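Local coordinates for protein MdcA (Pseudomonas aeruginosa, PDB 5VIT) that probably acts as the acyl-carrier-protein transferase subunit of malonate decarboxylase, moving the carrier protein from an acetyl to a malonyl group, at residues 58-63 against 224-229; 220-225 against 314-319. All coordinates share one frame; numbering follows the deposited sequence.

Contact 1: residues 58-63 against 224-229; sequences NNQKQA and PLFTRD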
ATOM      1  N   ASN A  58     -36.393   9.283 -14.189  1.00 29.63           N
ATOM      2  CA  ASN A  58     -35.369   9.793 -13.303  1.00 32.20           C
ATOM      3  C   ASN A  58     -34.741   8.561 -12.652  1.00 28.45           C
ATOM      4  O   ASN A  58     -35.171   7.448 -12.930  1.00 29.50           O
ATOM      5  CB  ASN A  58     -35.968  10.779 -12.298  1.00 27.15           C
ATOM      6  CG  ASN A  58     -36.536  12.008 -12.992  1.00 31.51           C
ATOM      7  OD1 ASN A  58     -36.308  12.193 -14.186  1.00 35.57           O
ATOM      8  ND2 ASN A  58     -37.263  12.849 -12.263  1.00 29.99           N
ATOM      9  N   ASN A  59     -33.706   8.736 -11.845  1.00 27.04           N
ATOM     10  CA  ASN A  59     -33.117   7.596 -11.165  1.00 31.71           C
ATOM     11  C   ASN A  59     -34.138   6.858 -10.302  1.00 29.59           C
ATOM     12  O   ASN A  59     -34.141   5.626 -10.250  1.00 28.71           O
ATOM     13  CB  ASN A  59     -31.936   8.022 -10.296  1.00 25.91           C
ATOM     14  CG  ASN A  59     -30.659   8.174 -11.081  1.00 28.73           C
ATOM     15  OD1 ASN A  59     -30.557   7.748 -12.241  1.00 26.22           O
ATOM     16  ND2 ASN A  59     -29.656   8.765 -10.442  1.00 27.23           N
ATOM     17  N   GLN A  60     -35.016   7.607  -9.642  1.00 28.01           N
ATOM     18  CA  GLN A  60     -35.972   6.998  -8.728  1.00 28.46           C
ATOM     19  C   GLN A  60     -37.421   7.219  -9.186  1.00 33.79           C
ATOM     20  O   GLN A  60     -38.144   6.263  -9.477  1.00 35.37           O
ATOM     21  CB  GLN A  60     -35.731   7.542  -7.317  1.00 27.48           C
ATOM     22  CG  GLN A  60     -34.333   7.191  -6.776  1.00 24.93           C
ATOM     23  CD  GLN A  60     -33.450   8.412  -6.421  1.00 31.00           C
ATOM     24  OE1 GLN A  60     -33.634   9.523  -6.936  1.00 26.10           O
ATOM     25  NE2 GLN A  60     -32.476   8.188  -5.529  1.00 27.60           N
ATOM     26  N   LYS A  61     -37.827   8.479  -9.273  1.00 31.42           N
ATOM     27  CA  LYS A  61     -39.156   8.858  -9.737  1.00 29.66           C
ATOM     28  C   LYS A  61     -39.440   8.427 -11.194  1.00 32.87           C
ATOM     29  O   LYS A  61     -38.683   8.768 -12.106  1.00 33.58           O
ATOM     30  CB  LYS A  61     -39.309  10.380  -9.602  1.00 26.94           C
ATOM     31  CG  LYS A  61     -40.736  10.886  -9.561  1.00 31.85           C
ATOM     32  CD  LYS A  61     -41.010  11.977 -10.581  1.00 39.29           C
ATOM     33  CE  LYS A  61     -40.140  13.216 -10.386  1.00 32.25           C
ATOM     34  NZ  LYS A  61     -40.798  14.287  -9.624  1.00 28.22           N
ATOM     35  N   GLN A  62     -40.523   7.682 -11.420  1.00 29.55           N
ATOM     36  CA  GLN A  62     -40.955   7.365 -12.787  1.00 29.69           C
ATOM     37  C   GLN A  62     -42.335   7.966 -13.052  1.00 34.88           C
ATOM     38  O   GLN A  62     -43.256   7.793 -12.241  1.00 34.93           O
ATOM     39  CB  GLN A  62     -41.011   5.847 -13.040  1.00 33.65           C
ATOM     40  CG  GLN A  62     -39.801   5.069 -12.569  1.00 33.82           C
ATOM     41  CD  GLN A  62     -38.526   5.504 -13.262  1.00 34.99           C
ATOM     42  OE1 GLN A  62     -38.471   5.586 -14.494  1.00 32.59           O
ATOM     43  NE2 GLN A  62     -37.492   5.802 -12.470  1.00 29.24           N
ATOM     44  N   ALA A  63     -42.484   8.667 -14.176  1.00 32.73           N
ATOM     45  CA  ALA A  63     -43.813   9.059 -14.652  1.00 34.39           C
ATOM     46  C   ALA A  63     -44.430   7.888 -15.428  1.00 37.26           C
ATOM     47  O   ALA A  63     -44.640   7.969 -16.644  1.00 33.00           O
ATOM     48  CB  ALA A  63     -43.737  10.305 -15.527  1.00 29.87           C
ATOM     49  N   PRO A 224     -36.136   2.336  -5.573  1.00 32.37           N
ATOM     50  CA  PRO A 224     -35.128   2.608  -4.529  1.00 31.82           C
ATOM     51  C   PRO A 224     -33.712   2.303  -5.024  1.00 31.01           C
ATOM     52  O   PRO A 224     -33.070   1.379  -4.541  1.00 30.31           O
ATOM     53  CB  PRO A 224     -35.536   1.662  -3.393  1.00 33.00           C
ATOM     54  CG  PRO A 224     -36.198   0.506  -4.099  1.00 35.22           C
ATOM     55  CD  PRO A 224     -36.881   1.088  -5.330  1.00 30.39           C
ATOM     56  N   LEU A 225     -33.223   3.104  -5.963  1.00 31.14           N
ATOM     57  CA  LEU A 225     -32.056   2.738  -6.764  1.00 29.29           C
ATOM     58  C   LEU A 225     -30.765   2.546  -5.957  1.00 29.21           C
ATOM     59  O   LEU A 225     -29.978   1.624  -6.237  1.00 24.62           O
ATOM     60  CB  LEU A 225     -31.828   3.791  -7.853  1.00 27.74           C
ATOM     61  CG  LEU A 225     -30.800   3.412  -8.919  1.00 33.56           C
ATOM     62  CD1 LEU A 225     -31.287   2.191  -9.742  1.00 26.15           C
ATOM     63  CD2 LEU A 225     -30.481   4.621  -9.807  1.00 28.86           C
ATOM     64  N   PHE A 226     -30.563   3.396  -4.953  1.00 25.67           N
ATOM     65  CA  PHE A 226     -29.306   3.424  -4.212  1.00 25.89           C
ATOM     66  C   PHE A 226     -29.360   2.681  -2.888  1.00 27.44           C
ATOM     67  O   PHE A 226     -28.328   2.545  -2.212  1.00 28.56           O
ATOM     68  CB  PHE A 226     -28.878   4.873  -3.962  1.00 27.45           C
ATOM     69  CG  PHE A 226     -28.450   5.597  -5.202  1.00 22.17           C
ATOM     70  CD1 PHE A 226     -27.116   5.809  -5.461  1.00 20.52           C
ATOM     71  CD2 PHE A 226     -29.397   6.062  -6.115  1.00 27.57           C
ATOM     72  CE1 PHE A 226     -26.711   6.483  -6.600  1.00 26.92           C
ATOM     73  CE2 PHE A 226     -29.013   6.730  -7.266  1.00 24.57           C
ATOM     74  CZ  PHE A 226     -27.667   6.947  -7.513  1.00 24.20           C
ATOM     75  N   THR A 227     -30.543   2.197  -2.518  1.00 26.12           N
ATOM     76  CA  THR A 227     -30.686   1.396  -1.297  1.00 28.33           C
ATOM     77  C   THR A 227     -29.937   0.062  -1.416  1.00 27.08           C
ATOM     78  O   THR A 227     -30.124  -0.702  -2.368  1.00 25.73           O
ATOM     79  CB  THR A 227     -32.187   1.121  -0.948  1.00 27.94           C
ATOM     80  OG1 THR A 227     -32.848   2.364  -0.688  1.00 28.08           O
ATOM     81  CG2 THR A 227     -32.305   0.258   0.317  1.00 26.42           C
ATOM     82  N   ARG A 228     -29.078  -0.203  -0.441  1.00 24.94           N
ATOM     83  CA  ARG A 228     -28.308  -1.428  -0.436  1.00 29.91           C
ATOM     84  C   ARG A 228     -28.603  -2.211   0.845  1.00 26.27           C
ATOM     85  O   ARG A 228     -28.601  -1.662   1.943  1.00 27.50           O
ATOM     86  CB  ARG A 228     -26.801  -1.122  -0.582  1.00 27.90           C
ATOM     87  CG  ARG A 228     -26.340  -0.754  -2.030  1.00 28.26           C
ATOM     88  CD  ARG A 228     -26.699  -1.857  -3.016  1.00 30.13           C
ATOM     89  NE  ARG A 228     -26.424  -1.577  -4.433  1.00 25.42           N
ATOM     90  CZ  ARG A 228     -27.296  -0.994  -5.255  1.00 27.85           C
ATOM     91  NH1 ARG A 228     -28.459  -0.563  -4.793  1.00 28.27           N
ATOM     92  NH2 ARG A 228     -27.003  -0.800  -6.530  1.00 26.51           N
ATOM     93  N   ASP A 229     -28.871  -3.497   0.676  1.00 30.30           N
ATOM     94  CA  ASP A 229     -29.133  -4.442   1.768  1.00 30.50           C
ATOM     95  C   ASP A 229     -27.821  -4.795   2.472  1.00 28.92           C
ATOM     96  O   ASP A 229     -26.977  -5.465   1.889  1.00 28.63           O
ATOM     97  CB  ASP A 229     -29.802  -5.700   1.178  1.00 32.85           C
ATOM     98  CG  ASP A 229     -30.322  -6.676   2.233  1.00 39.83           C
ATOM     99  OD1 ASP A 229     -29.922  -6.602   3.422  1.00 36.36           O
ATOM    100  OD2 ASP A 229     -31.137  -7.541   1.838  1.00 40.75           O
TER
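Asn59 and Gln60 meet Leu225 and Phe226 in a loop-to-loop contact of van der Waals type, formed where both loops have left strands of the same parallel sheet. It illustrates how two polar side chains can pack through carbon and amide nitrogen atoms without sharing a direct hydrogen bond. Asn59 lays its CB against Leu225 CD2, at 3.7 Å, while its amide reaches on to the aromatic ring. With Leu225 CG anti to the backbone N (chi1 -169°), the leucine branch extends toward this asparagine.

At the tip, Asn59 ND2 comes up to the rim of Phe226 close to the ring plane, 3.8 Å from CE2, with amide and ring planes 52° apart. Asn59 ND2 also donates to a malonate ion, probably taken up from the crystallisation liquor, though its place is consistent with a pocket beside the contact. Gln60 bends at chi2 (120°) and brings NE2 obliquely to within 3.8 Å of Phe226 CD2. Its polar end is spoken for: OE1 accepts from Arg341, and NE2 donates to Asn292 and Glu315.

Each loop is also braced from within. Gln62 NE2 donates to Asn58 O at 2.9 Å and to Gln60 O at 3.1 Å, both from above the carbonyl planes, tying the first loop together. Arg228 NH1 bridges Leu225 O (3.0 Å) and Thr227 O at the type I turn Pro224–Thr227.

Ala63, as N-cap, then hands the first loop to helix 64-70, and Asn58 packs on Leu175 of helix 172-180; residues 224-229 lie on the way from strand 212-215 to helix 235-250.

Contact 2: residues 220-225 against 314-319; sequences FYIEPL and TELGME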
ATOM      1  N   PHE A 220     -47.165   7.228  -8.648  1.00 33.48           N
ATOM      2  CA  PHE A 220     -46.090   7.083  -9.619  1.00 31.78           C
ATOM      3  C   PHE A 220     -45.054   6.162  -9.027  1.00 30.22           C
ATOM      4  O   PHE A 220     -44.798   6.201  -7.823  1.00 28.62           O
ATOM      5  CB  PHE A 220     -45.477   8.443 -10.024  1.00 34.11           C
ATOM      6  CG  PHE A 220     -44.835   9.211  -8.895  1.00 32.36           C
ATOM      7  CD1 PHE A 220     -43.521   8.948  -8.505  1.00 29.91           C
ATOM      8  CD2 PHE A 220     -45.521  10.233  -8.262  1.00 29.42           C
ATOM      9  CE1 PHE A 220     -42.935   9.659  -7.484  1.00 29.26           C
ATOM     10  CE2 PHE A 220     -44.935  10.956  -7.241  1.00 29.49           C
ATOM     11  CZ  PHE A 220     -43.633  10.676  -6.852  1.00 31.12           C
ATOM     12  N   TYR A 221     -44.484   5.318  -9.879  1.00 32.89           N
ATOM     13  CA  TYR A 221     -43.546   4.304  -9.442  1.00 31.39           C
ATOM     14  C   TYR A 221     -42.269   4.957  -8.903  1.00 36.54           C
ATOM     15  O   TYR A 221     -41.750   5.910  -9.480  1.00 34.40           O
ATOM     16  CB  TYR A 221     -43.230   3.339 -10.591  1.00 35.32           C
ATOM     17  CG  TYR A 221     -42.416   2.153 -10.147  1.00 41.57           C
ATOM     18  CD1 TYR A 221     -43.029   0.986  -9.694  1.00 42.52           C
ATOM     19  CD2 TYR A 221     -41.023   2.205 -10.153  1.00 43.66           C
ATOM     20  CE1 TYR A 221     -42.271  -0.100  -9.267  1.00 45.66           C
ATOM     21  CE2 TYR A 221     -40.261   1.129  -9.733  1.00 41.29           C
ATOM     22  CZ  TYR A 221     -40.885  -0.018  -9.289  1.00 43.41           C
ATOM     23  OH  TYR A 221     -40.107  -1.074  -8.870  1.00 51.72           O
ATOM     24  N   ILE A 222     -41.785   4.462  -7.774  1.00 35.16           N
ATOM     25  CA  ILE A 222     -40.524   4.938  -7.236  1.00 33.46           C
ATOM     26  C   ILE A 222     -39.562   3.768  -7.119  1.00 31.77           C
ATOM     27  O   ILE A 222     -39.863   2.769  -6.488  1.00 35.88           O
ATOM     28  CB  ILE A 222     -40.699   5.628  -5.868  1.00 33.41           C
ATOM     29  CG1 ILE A 222     -41.666   6.804  -5.995  1.00 30.60           C
ATOM     30  CG2 ILE A 222     -39.355   6.108  -5.337  1.00 31.59           C
ATOM     31  CD1 ILE A 222     -42.021   7.469  -4.683  1.00 28.73           C
ATOM     32  N   GLU A 223     -38.398   3.895  -7.748  1.00 31.68           N
ATOM     33  CA  GLU A 223     -37.352   2.894  -7.636  1.00 30.23           C
ATOM     34  C   GLU A 223     -36.368   3.257  -6.516  1.00 31.04           C
ATOM     35  O   GLU A 223     -35.819   4.359  -6.499  1.00 29.71           O
ATOM     36  CB  GLU A 223     -36.615   2.755  -8.967  1.00 30.91           C
ATOM     37  CG  GLU A 223     -35.503   1.729  -8.941  1.00 31.38           C
ATOM     38  CD  GLU A 223     -36.044   0.313  -8.909  1.00 34.32           C
ATOM     39  OE1 GLU A 223     -37.198   0.091  -9.341  1.00 39.86           O
ATOM     40  OE2 GLU A 223     -35.318  -0.578  -8.449  1.00 36.77           O
ATOM     41  N   PRO A 224     -36.136   2.336  -5.573  1.00 32.37           N
ATOM     42  CA  PRO A 224     -35.128   2.608  -4.529  1.00 31.82           C
ATOM     43  C   PRO A 224     -33.712   2.303  -5.024  1.00 31.01           C
ATOM     44  O   PRO A 224     -33.070   1.379  -4.541  1.00 30.31           O
ATOM     45  CB  PRO A 224     -35.536   1.662  -3.393  1.00 33.00           C
ATOM     46  CG  PRO A 224     -36.198   0.506  -4.099  1.00 35.22           C
ATOM     47  CD  PRO A 224     -36.881   1.088  -5.330  1.00 30.39           C
ATOM     48  N   LEU A 225     -33.223   3.104  -5.963  1.00 31.14           N
ATOM     49  CA  LEU A 225     -32.056   2.738  -6.764  1.00 29.29           C
ATOM     50  C   LEU A 225     -30.765   2.546  -5.957  1.00 29.21           C
ATOM     51  O   LEU A 225     -29.978   1.624  -6.237  1.00 24.62           O
ATOM     52  CB  LEU A 225     -31.828   3.791  -7.853  1.00 27.74           C
ATOM     53  CG  LEU A 225     -30.800   3.412  -8.919  1.00 33.56           C
ATOM     54  CD1 LEU A 225     -31.287   2.191  -9.742  1.00 26.15           C
ATOM     55  CD2 LEU A 225     -30.481   4.621  -9.807  1.00 28.86           C
ATOM     56  N   THR A 314     -34.530  10.927  -3.768  1.00 24.73           N
ATOM     57  CA  THR A 314     -34.877  10.275  -2.522  1.00 31.68           C
ATOM     58  C   THR A 314     -34.920   8.770  -2.661  1.00 32.99           C
ATOM     59  O   THR A 314     -35.145   8.224  -3.746  1.00 34.61           O
ATOM     60  CB  THR A 314     -36.242  10.731  -1.970  1.00 33.47           C
ATOM     61  OG1 THR A 314     -36.413  10.204  -0.651  1.00 29.19           O
ATOM     62  CG2 THR A 314     -37.374  10.245  -2.859  1.00 25.89           C
ATOM     63  N   GLU A 315     -34.704   8.114  -1.531  1.00 30.59           N
ATOM     64  CA  GLU A 315     -34.754   6.670  -1.453  1.00 32.16           C
ATOM     65  C   GLU A 315     -36.029   6.269  -0.726  1.00 32.71           C
ATOM     66  O   GLU A 315     -36.216   6.609   0.447  1.00 29.98           O
ATOM     67  CB  GLU A 315     -33.503   6.140  -0.746  1.00 29.66           C
ATOM     68  CG  GLU A 315     -32.294   6.128  -1.650  1.00 27.25           C
ATOM     69  CD  GLU A 315     -32.518   5.237  -2.857  1.00 29.29           C
ATOM     70  OE1 GLU A 315     -32.977   4.093  -2.660  1.00 31.76           O
ATOM     71  OE2 GLU A 315     -32.260   5.670  -4.001  1.00 29.81           O
ATOM     72  N   LEU A 316     -36.898   5.555  -1.436  1.00 28.96           N
ATOM     73  CA  LEU A 316     -38.219   5.203  -0.934  1.00 31.03           C
ATOM     74  C   LEU A 316     -38.169   4.652   0.476  1.00 33.56           C
ATOM     75  O   LEU A 316     -37.456   3.683   0.752  1.00 28.43           O
ATOM     76  CB  LEU A 316     -38.898   4.192  -1.855  1.00 30.84           C
ATOM     77  CG  LEU A 316     -40.345   3.834  -1.517  1.00 36.89           C
ATOM     78  CD1 LEU A 316     -41.187   5.097  -1.468  1.00 31.50           C
ATOM     79  CD2 LEU A 316     -40.910   2.843  -2.539  1.00 28.86           C
ATOM     80  N   GLY A 317     -38.925   5.303   1.360  1.00 28.20           N
ATOM     81  CA  GLY A 317     -39.030   4.898   2.744  1.00 31.95           C
ATOM     82  C   GLY A 317     -38.208   5.741   3.687  1.00 32.61           C
ATOM     83  O   GLY A 317     -38.341   5.633   4.907  1.00 33.13           O
ATOM     84  N   MET A 318     -37.354   6.590   3.130  1.00 28.37           N
ATOM     85  CA  MET A 318     -36.532   7.451   3.962  1.00 27.92           C
ATOM     86  C   MET A 318     -37.243   8.777   4.304  1.00 30.78           C
ATOM     87  O   MET A 318     -36.783   9.521   5.189  1.00 27.77           O
ATOM     88  CB  MET A 318     -35.189   7.724   3.272  1.00 29.17           C
ATOM     89  CG  MET A 318     -34.246   6.522   3.234  1.00 29.71           C
ATOM     90  SD  MET A 318     -33.645   6.141   4.885  1.00 29.51           S
ATOM     91  CE  MET A 318     -32.507   7.494   5.201  1.00 24.13           C
ATOM     92  N   GLU A 319     -38.354   9.057   3.610  1.00 29.07           N
ATOM     93  CA  GLU A 319     -39.028  10.375   3.683  1.00 31.48           C
ATOM     94  C   GLU A 319     -39.337  10.805   5.110  1.00 29.84           C
ATOM     95  O   GLU A 319     -38.979  11.913   5.526  1.00 29.46           O
ATOM     96  CB  GLU A 319     -40.332  10.369   2.872  1.00 29.83           C
ATOM     97  CG  GLU A 319     -40.153  10.290   1.349  1.00 35.14           C
ATOM     98  CD  GLU A 319     -39.675   8.923   0.860  1.00 38.37           C
ATOM     99  OE1 GLU A 319     -39.742   7.946   1.639  1.00 34.93           O
ATOM    100  OE2 GLU A 319     -39.232   8.833  -0.309  1.00 38.14           O
TER
HETATM  101  O   HOH W   1     -36.188   5.750  -4.112  1.00 29.47           O
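The carboxylate of Glu315 lies against the Pro224–Leu225 peptide yet makes no hydrogen bond to it: OE1 stands 3.1 Å from Pro224 C, and Leu225 N, 3.4 Å from OE2, is badly angled for a bond. That N-H points instead, weakly, to Glu223 O, closing an inverse gamma turn centred on Pro224. Glu315 folds at chi2 (-61°) to bring its end here, and its oxygens accept from beyond the turn, OE1 from Thr227 OG1 and OE2 from Phe226 N.

The remaining packing is apolar. Ile222 CG2 touches Leu316 CB at 4.0 Å, and the two side chains meet again through their CD1 atoms at 4.1 Å. Leu316 opens the middle of a type II turn, Glu315 to Met318, in which Gly317 takes a positive phi (102°); Gly317 N donates to the syn lone pair of Glu319 OE1 at 2.8 Å.

One water joins the backbones, donating to Glu223 O at 2.8 Å and to Thr314 O at 2.7 Å while accepting from Leu316 N. No direct hydrogen bond joins the two segments, so this water is their polar link, while donors from Gln60, Phe226 and Thr227 would fix the orientation of the Glu315 carboxylate beside the peptide.

In the fold
Contacts 1 and 2 are halves of one junction, their centres about 5 Å apart, and they share Pro224 and Leu225. Along the chain come first 58-63, then the continuous run 220-229, and finally 314-319. The first two loops follow strands 52-55 and 212-215 of the parallel sheet, whereas 314-319 follows strand 308-310, an outermost strand of the mixed sheet within this chain. The run 220-229 meets both other loops, and 58-63 and 314-319 also touch each other through Gln60, so all three meet. The junction joins loops that follow strands of the parallel and the mixed sheet; a malonate ion, probably from the crystallisation liquor, lies beside Asn59 and may mark a pocket there.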